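PDB 2Z1U: hydrogenase expression/formation protein HypE from Desulfovibrio vulgaris subsp. vulgaris, which binds ATP and magnesium ions and probably acts in the maturation of hydrogenases. Local coordinates for residues A[168-173]-A[273-278]; A[246-251]-A[300-305]. One frame throughout, in Å; residues are numbered along the deposited sequence.

Contact 1: residues A[168-173]-A[273-278]; sequences ILISGS and KLICIL
Strands 168-170 and 275-278 lie side by side as antiparallel neighbours in the mixed sheet of the C-terminal part of the chain, and the pairing runs on into the loop beyond Ile-170. Leu-169 and Cys-276 form the hydrogen-bonded pair: Leu-169 N reaches Cys-276 O at 2.8 Å, and Cys-276 N reaches Leu-169 O at 2.9 Å, nearly straight (169° at the hydrogen). On one face, Ile-168 lies alongside Ile-275 and Ile-277, its CG2 3.9 Å from Ile-275 CG2. A chi2 of 67° turns CD1 of Ile-170 across to Ile-275 CG1 (3.5 Å) and close to Leu-274 O. Helix 225-237 packs on Ile-168, Ile-275 and Ile-277. The other face carries Leu-169 and Cys-276, and Leu-169 CD1 meets Leu-278 CD2 at 4.0 Å beneath helix 280-291. Past the strand the bond from Ser-171 N to Leu-274 O is longer and more bent, and side chains add to it. Ser-171 OG, set between its backbone N and carbonyl carbon (chi1 65°), accepts from Leu-274 N at 2.8 Å. Lys-273, folded at chi2 and chi4, runs over Gly-172 and donates from NZ to Ser-173 O at 2.8 Å; NZ also forms a salt bridge with Asp-197 and binds a water. Helices on both faces make this an alpha-beta arrangement of the AIR synthase-related C-terminal domain; here Leu-274 lies, side chain to side chain, about 5 Å from magnesium-binding Asp-220.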
ATOM      1  N   ILE A 168      14.348 -19.166  22.058  1.00 47.97           N
ATOM      2  CA  ILE A 168      14.165 -17.864  21.419  1.00 47.79           C
ATOM      3  C   ILE A 168      15.507 -17.488  20.863  1.00 47.43           C
ATOM      4  O   ILE A 168      16.489 -17.388  21.608  1.00 47.05           O
ATOM      5  CB  ILE A 168      13.687 -16.758  22.399  1.00 47.95           C
ATOM      6  CG1 ILE A 168      12.404 -17.170  23.124  1.00 49.14           C
ATOM      7  CG2 ILE A 168      13.466 -15.432  21.646  1.00 45.34           C
ATOM      8  CD1 ILE A 168      11.994 -16.216  24.275  1.00 48.26           C
ATOM      9  N   LEU A 169      15.555 -17.368  19.536  1.00 48.31           N
ATOM     10  CA  LEU A 169      16.779 -17.050  18.816  1.00 48.16           C
ATOM     11  C   LEU A 169      16.687 -15.655  18.204  1.00 48.36           C
ATOM     12  O   LEU A 169      15.615 -15.199  17.778  1.00 48.19           O
ATOM     13  CB  LEU A 169      17.046 -18.074  17.697  1.00 48.08           C
ATOM     14  CG  LEU A 169      17.009 -19.580  17.947  1.00 46.91           C
ATOM     15  CD1 LEU A 169      17.338 -20.305  16.632  1.00 45.82           C
ATOM     16  CD2 LEU A 169      17.985 -20.005  19.065  1.00 47.46           C
ATOM     17  N   ILE A 170      17.826 -14.979  18.176  1.00 48.83           N
ATOM     18  CA  ILE A 170      17.938 -13.703  17.477  1.00 48.62           C
ATOM     19  C   ILE A 170      18.937 -13.861  16.341  1.00 47.85           C
ATOM     20  O   ILE A 170      19.919 -14.624  16.463  1.00 47.39           O
ATOM     21  CB  ILE A 170      18.352 -12.569  18.461  1.00 49.75           C
ATOM     22  CG1 ILE A 170      17.977 -11.199  17.903  1.00 50.95           C
ATOM     23  CG2 ILE A 170      19.856 -12.669  18.818  1.00 48.38           C
ATOM     24  CD1 ILE A 170      16.462 -10.932  17.798  1.00 55.55           C
ATOM     25  N   SER A 171      18.703 -13.139  15.247  1.00 47.63           N
ATOM     26  CA  SER A 171      19.513 -13.330  14.015  1.00 47.78           C
ATOM     27  C   SER A 171      20.730 -12.414  13.958  1.00 47.94           C
ATOM     28  O   SER A 171      21.581 -12.580  13.110  1.00 48.46           O
ATOM     29  CB  SER A 171      18.659 -13.139  12.755  1.00 46.32           C
ATOM     30  OG  SER A 171      18.194 -11.813  12.656  1.00 45.74           O
ATOM     31  N   GLY A 172      20.790 -11.435  14.857  1.00 47.85           N
ATOM     32  CA  GLY A 172      21.931 -10.521  14.936  1.00 47.89           C
ATOM     33  C   GLY A 172      21.755  -9.413  15.971  1.00 48.10           C
ATOM     34  O   GLY A 172      20.852  -9.470  16.803  1.00 47.26           O
ATOM     35  N   SER A 173      22.623  -8.405  15.881  1.00 48.23           N
ATOM     36  CA  SER A 173      22.754  -7.339  16.879  1.00 48.69           C
ATOM     37  C   SER A 173      21.529  -6.424  16.975  1.00 48.61           C
ATOM     38  O   SER A 173      20.818  -6.213  15.994  1.00 49.12           O
ATOM     39  CB  SER A 173      24.026  -6.525  16.582  1.00 48.91           C
ATOM     40  OG  SER A 173      23.910  -5.826  15.350  1.00 47.11           O
ATOM     41  N   LYS A 273      16.698  -7.690  10.977  1.00 49.06           N
ATOM     42  CA  LYS A 273      16.814  -8.681  12.072  1.00 48.39           C
ATOM     43  C   LYS A 273      15.505  -9.451  12.224  1.00 49.08           C
ATOM     44  O   LYS A 273      14.436  -8.920  11.913  1.00 47.97           O
ATOM     45  CB  LYS A 273      17.079  -7.963  13.426  1.00 48.38           C
ATOM     46  CG  LYS A 273      18.380  -7.189  13.469  1.00 46.27           C
ATOM     47  CD  LYS A 273      19.573  -8.133  13.515  1.00 46.82           C
ATOM     48  CE  LYS A 273      20.789  -7.526  12.842  1.00 46.66           C
ATOM     49  NZ  LYS A 273      20.933  -6.076  13.204  1.00 45.49           N
ATOM     50  N   LEU A 274      15.581 -10.678  12.728  1.00 49.38           N
ATOM     51  CA  LEU A 274      14.364 -11.401  13.107  1.00 50.01           C
ATOM     52  C   LEU A 274      14.539 -12.139  14.424  1.00 50.29           C
ATOM     53  O   LEU A 274      15.657 -12.433  14.846  1.00 50.78           O
ATOM     54  CB  LEU A 274      13.923 -12.389  12.003  1.00 50.33           C
ATOM     55  CG  LEU A 274      14.843 -13.555  11.579  1.00 50.16           C
ATOM     56  CD1 LEU A 274      14.853 -14.757  12.548  1.00 48.43           C
ATOM     57  CD2 LEU A 274      14.447 -14.034  10.170  1.00 49.87           C
ATOM     58  N   ILE A 275      13.406 -12.432  15.053  1.00 49.87           N
ATOM     59  CA  ILE A 275      13.315 -13.341  16.167  1.00 50.05           C
ATOM     60  C   ILE A 275      12.758 -14.650  15.624  1.00 50.26           C
ATOM     61  O   ILE A 275      11.804 -14.648  14.849  1.00 49.91           O
ATOM     62  CB  ILE A 275      12.371 -12.782  17.281  1.00 50.36           C
ATOM     63  CG1 ILE A 275      13.026 -11.585  17.963  1.00 51.77           C
ATOM     64  CG2 ILE A 275      12.044 -13.845  18.345  1.00 50.23           C
ATOM     65  CD1 ILE A 275      12.251 -10.301  17.834  1.00 58.04           C
ATOM     66  N   CYS A 276      13.359 -15.759  16.040  1.00 50.61           N
ATOM     67  CA  CYS A 276      12.891 -17.067  15.640  1.00 50.33           C
ATOM     68  C   CYS A 276      12.637 -17.919  16.879  1.00 49.66           C
ATOM     69  O   CYS A 276      13.529 -18.139  17.693  1.00 48.59           O
ATOM     70  CB  CYS A 276      13.919 -17.738  14.710  1.00 50.44           C
ATOM     71  SG  CYS A 276      13.588 -19.465  14.305  1.00 53.41           S
ATOM     72  N   ILE A 277      11.405 -18.399  17.003  1.00 49.79           N
ATOM     73  CA  ILE A 277      11.005 -19.242  18.138  1.00 49.69           C
ATOM     74  C   ILE A 277      10.569 -20.602  17.591  1.00 49.94           C
ATOM     75  O   ILE A 277       9.803 -20.665  16.623  1.00 50.38           O
ATOM     76  CB  ILE A 277       9.908 -18.543  18.998  1.00 49.36           C
ATOM     77  CG1 ILE A 277      10.475 -17.247  19.588  1.00 49.58           C
ATOM     78  CG2 ILE A 277       9.425 -19.452  20.145  1.00 49.03           C
ATOM     79  CD1 ILE A 277       9.457 -16.293  20.204  1.00 48.68           C
ATOM     80  N   LEU A 278      11.089 -21.670  18.202  1.00 50.69           N
ATOM     81  CA  LEU A 278      10.939 -23.050  17.732  1.00 51.09           C
ATOM     82  C   LEU A 278      11.327 -24.061  18.838  1.00 51.75           C
ATOM     83  O   LEU A 278      12.088 -23.718  19.749  1.00 51.80           O
ATOM     84  CB  LEU A 278      11.806 -23.268  16.476  1.00 51.35           C
ATOM     85  CG  LEU A 278      13.302 -23.637  16.576  1.00 50.94           C
ATOM     86  CD1 LEU A 278      13.802 -23.904  15.183  1.00 48.22           C
ATOM     87  CD2 LEU A 278      14.150 -22.561  17.253  1.00 50.57           C
TER
HETATM   88  O   HOH W   1      23.606  -4.924  12.068  1.00 33.95           O

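Contact 2: residues A[246-251]-A[300-305]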
ATOM      1  N   THR A 246      22.905 -10.852  28.915  1.00 47.83           N
ATOM      2  CA  THR A 246      24.257 -11.012  28.392  1.00 48.00           C
ATOM      3  C   THR A 246      24.270 -11.701  27.027  1.00 48.33           C
ATOM      4  O   THR A 246      25.237 -11.556  26.302  1.00 47.70           O
ATOM      5  CB  THR A 246      25.204 -11.776  29.346  1.00 47.57           C
ATOM      6  OG1 THR A 246      24.638 -13.047  29.704  1.00 47.42           O
ATOM      7  CG2 THR A 246      25.521 -10.954  30.600  1.00 47.33           C
ATOM      8  N   ALA A 247      23.205 -12.444  26.716  1.00 48.66           N
ATOM      9  CA  ALA A 247      23.087 -13.195  25.459  1.00 49.09           C
ATOM     10  C   ALA A 247      22.510 -12.372  24.311  1.00 49.13           C
ATOM     11  O   ALA A 247      22.643 -12.765  23.137  1.00 48.70           O
ATOM     12  CB  ALA A 247      22.274 -14.487  25.670  1.00 49.15           C
ATOM     13  N   VAL A 248      21.870 -11.241  24.628  1.00 48.21           N
ATOM     14  CA  VAL A 248      21.347 -10.333  23.588  1.00 47.79           C
ATOM     15  C   VAL A 248      22.525  -9.532  23.036  1.00 48.42           C
ATOM     16  O   VAL A 248      23.170  -8.806  23.781  1.00 47.97           O
ATOM     17  CB  VAL A 248      20.229  -9.382  24.100  1.00 48.54           C
ATOM     18  CG1 VAL A 248      19.626  -8.561  22.949  1.00 46.81           C
ATOM     19  CG2 VAL A 248      19.143 -10.174  24.806  1.00 48.06           C
ATOM     20  N   PRO A 249      22.843  -9.709  21.724  1.00 47.91           N
ATOM     21  CA  PRO A 249      23.998  -9.030  21.149  1.00 47.85           C
ATOM     22  C   PRO A 249      23.716  -7.553  20.866  1.00 47.67           C
ATOM     23  O   PRO A 249      22.710  -7.207  20.271  1.00 46.92           O
ATOM     24  CB  PRO A 249      24.259  -9.809  19.828  1.00 47.22           C
ATOM     25  CG  PRO A 249      22.925 -10.330  19.436  1.00 47.97           C
ATOM     26  CD  PRO A 249      22.124 -10.531  20.735  1.00 47.79           C
ATOM     27  N   VAL A 250      24.600  -6.690  21.341  1.00 48.90           N
ATOM     28  CA  VAL A 250      24.510  -5.251  21.101  1.00 49.58           C
ATOM     29  C   VAL A 250      25.961  -4.840  20.964  1.00 50.74           C
ATOM     30  O   VAL A 250      26.766  -5.112  21.863  1.00 50.76           O
ATOM     31  CB  VAL A 250      23.837  -4.463  22.304  1.00 49.81           C
ATOM     32  CG1 VAL A 250      23.753  -2.964  21.997  1.00 49.11           C
ATOM     33  CG2 VAL A 250      22.431  -4.975  22.615  1.00 48.80           C
ATOM     34  N   ARG A 251      26.306  -4.247  19.823  1.00 51.56           N
ATOM     35  CA  ARG A 251      27.688  -3.837  19.526  1.00 52.35           C
ATOM     36  C   ARG A 251      28.139  -2.821  20.559  1.00 52.06           C
ATOM     37  O   ARG A 251      27.347  -1.973  20.965  1.00 51.14           O
ATOM     38  CB  ARG A 251      27.763  -3.204  18.130  1.00 52.93           C
ATOM     39  CG  ARG A 251      27.518  -4.159  16.995  1.00 55.22           C
ATOM     40  CD  ARG A 251      27.360  -3.423  15.663  1.00 58.97           C
ATOM     41  NE  ARG A 251      28.129  -4.121  14.641  1.00 64.35           N
ATOM     42  CZ  ARG A 251      27.645  -5.051  13.824  1.00 65.85           C
ATOM     43  NH1 ARG A 251      26.358  -5.396  13.858  1.00 64.53           N
ATOM     44  NH2 ARG A 251      28.464  -5.624  12.949  1.00 68.16           N
ATOM     45  N   ALA A 300      22.217 -15.542  17.902  1.00 48.34           N
ATOM     46  CA  ALA A 300      22.362 -16.153  19.231  1.00 48.90           C
ATOM     47  C   ALA A 300      21.064 -16.693  19.810  1.00 48.77           C
ATOM     48  O   ALA A 300      19.982 -16.206  19.508  1.00 49.04           O
ATOM     49  CB  ALA A 300      22.994 -15.163  20.214  1.00 49.64           C
ATOM     50  N   ARG A 301      21.190 -17.721  20.639  1.00 49.31           N
ATOM     51  CA  ARG A 301      20.105 -18.121  21.507  1.00 50.11           C
ATOM     52  C   ARG A 301      20.020 -17.033  22.602  1.00 50.09           C
ATOM     53  O   ARG A 301      21.017 -16.743  23.271  1.00 48.95           O
ATOM     54  CB  ARG A 301      20.399 -19.492  22.110  1.00 50.21           C
ATOM     55  CG  ARG A 301      19.291 -20.055  22.988  1.00 52.00           C
ATOM     56  CD  ARG A 301      19.836 -21.185  23.826  1.00 55.67           C
ATOM     57  NE  ARG A 301      20.265 -22.337  23.030  1.00 59.04           N
ATOM     58  CZ  ARG A 301      19.494 -23.384  22.747  1.00 59.65           C
ATOM     59  NH1 ARG A 301      19.979 -24.386  22.019  1.00 59.11           N
ATOM     60  NH2 ARG A 301      18.238 -23.429  23.198  1.00 59.78           N
ATOM     61  N   ILE A 302      18.865 -16.387  22.740  1.00 50.86           N
ATOM     62  CA  ILE A 302      18.733 -15.337  23.784  1.00 51.35           C
ATOM     63  C   ILE A 302      17.832 -15.694  24.967  1.00 52.25           C
ATOM     64  O   ILE A 302      17.765 -14.952  25.962  1.00 51.71           O
ATOM     65  CB  ILE A 302      18.282 -13.966  23.206  1.00 51.50           C
ATOM     66  CG1 ILE A 302      16.834 -14.035  22.680  1.00 51.81           C
ATOM     67  CG2 ILE A 302      19.272 -13.473  22.153  1.00 52.29           C
ATOM     68  CD1 ILE A 302      16.241 -12.683  22.302  1.00 52.28           C
ATOM     69  N   GLY A 303      17.145 -16.826  24.879  1.00 52.69           N
ATOM     70  CA  GLY A 303      16.205 -17.188  25.936  1.00 52.47           C
ATOM     71  C   GLY A 303      15.299 -18.347  25.575  1.00 52.58           C
ATOM     72  O   GLY A 303      15.601 -19.135  24.672  1.00 51.48           O
ATOM     73  N   SER A 304      14.190 -18.452  26.297  1.00 52.63           N
ATOM     74  CA  SER A 304      13.257 -19.560  26.120  1.00 53.28           C
ATOM     75  C   SER A 304      11.814 -19.154  26.440  1.00 53.53           C
ATOM     76  O   SER A 304      11.570 -18.138  27.110  1.00 53.33           O
ATOM     77  CB  SER A 304      13.688 -20.775  26.956  1.00 52.92           C
ATOM     78  OG  SER A 304      13.610 -20.519  28.359  1.00 54.73           O
ATOM     79  N   VAL A 305      10.865 -19.948  25.947  1.00 53.85           N
ATOM     80  CA  VAL A 305       9.454 -19.766  26.288  1.00 54.59           C
ATOM     81  C   VAL A 305       9.080 -20.731  27.425  1.00 55.65           C
ATOM     82  O   VAL A 305       9.492 -21.898  27.426  1.00 55.67           O
ATOM     83  CB  VAL A 305       8.544 -19.968  25.059  1.00 54.48           C
ATOM     84  CG1 VAL A 305       7.075 -19.774  25.424  1.00 54.02           C
ATOM     85  CG2 VAL A 305       8.959 -19.011  23.919  1.00 53.95           C
TER
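Ala-247 O rests against two methyl groups of the strand 300-305, Ile-302 CG2 at 3.6 Å and Ala-300 CB at 3.8 Å. These are van der Waals contacts, and the two segments share no hydrogen bond. A second carbonyl is met in the reverse sense: Ala-247 CB sits 3.5 Å from Arg-301 O, so each segment sets a methyl against an oxygen of the other. Ile-302 carries the rest. Its CG1 lies between the backbone N and the carbonyl carbon (chi1 68°), which puts the other branch, CG2, anti to the carbonyl carbon and makes it the one that meets the loop. Besides Ala-247 O, this methyl touches Val-248 CA at 4.0 Å and the Pro-249 ring at CD, 4.3 Å away. Val-248 adds its CG2, 4.2 Å from Ile-302 CB. Together Ile-302 and Gly-303 face Ile-168 in a classic beta bulge, with Ile-302 at phi -110° and psi -7°, far from extended strand values, as at the first position of such a bulge. Arg-301 points its side chain away from the loop and forms salt bridges with Glu-280 and Glu-284 of helix 280-291. The segment 246-251, opening with the end of a 3-10 turn, follows strand 240-244, itself the sheet neighbour of 300-306 with a backbone bond between Leu-244 and Ile-302, and leads to Arg-251 at the N-cap position of helix 252-260. Beside it, Val-248 and Ile-302 both pack on Val-243 of strand 240-244 and on Leu-226 of helix 225-237.

From the N terminus the four segments come in the order 168-173, 246-251, 273-278 and 300-305, so the contacts cross rather than nest. Contact 1 closes a loop of 99 residues that includes helix 225-237 and strand 240-244; contact 2 opens inside that loop and closes after 48 intervening residues, on the strand that follows helix 280-291. Strand 167-170 joins them, lying between 275-278 and 300-306 in the sheet: Ile-168 O bonds to Ile-302 N and Ile-170 N to Ala-300 O, both at 2.8 Å. Their centres are about 8 Å apart, and together they tie three neighbouring strands to the loop before helix 252-260.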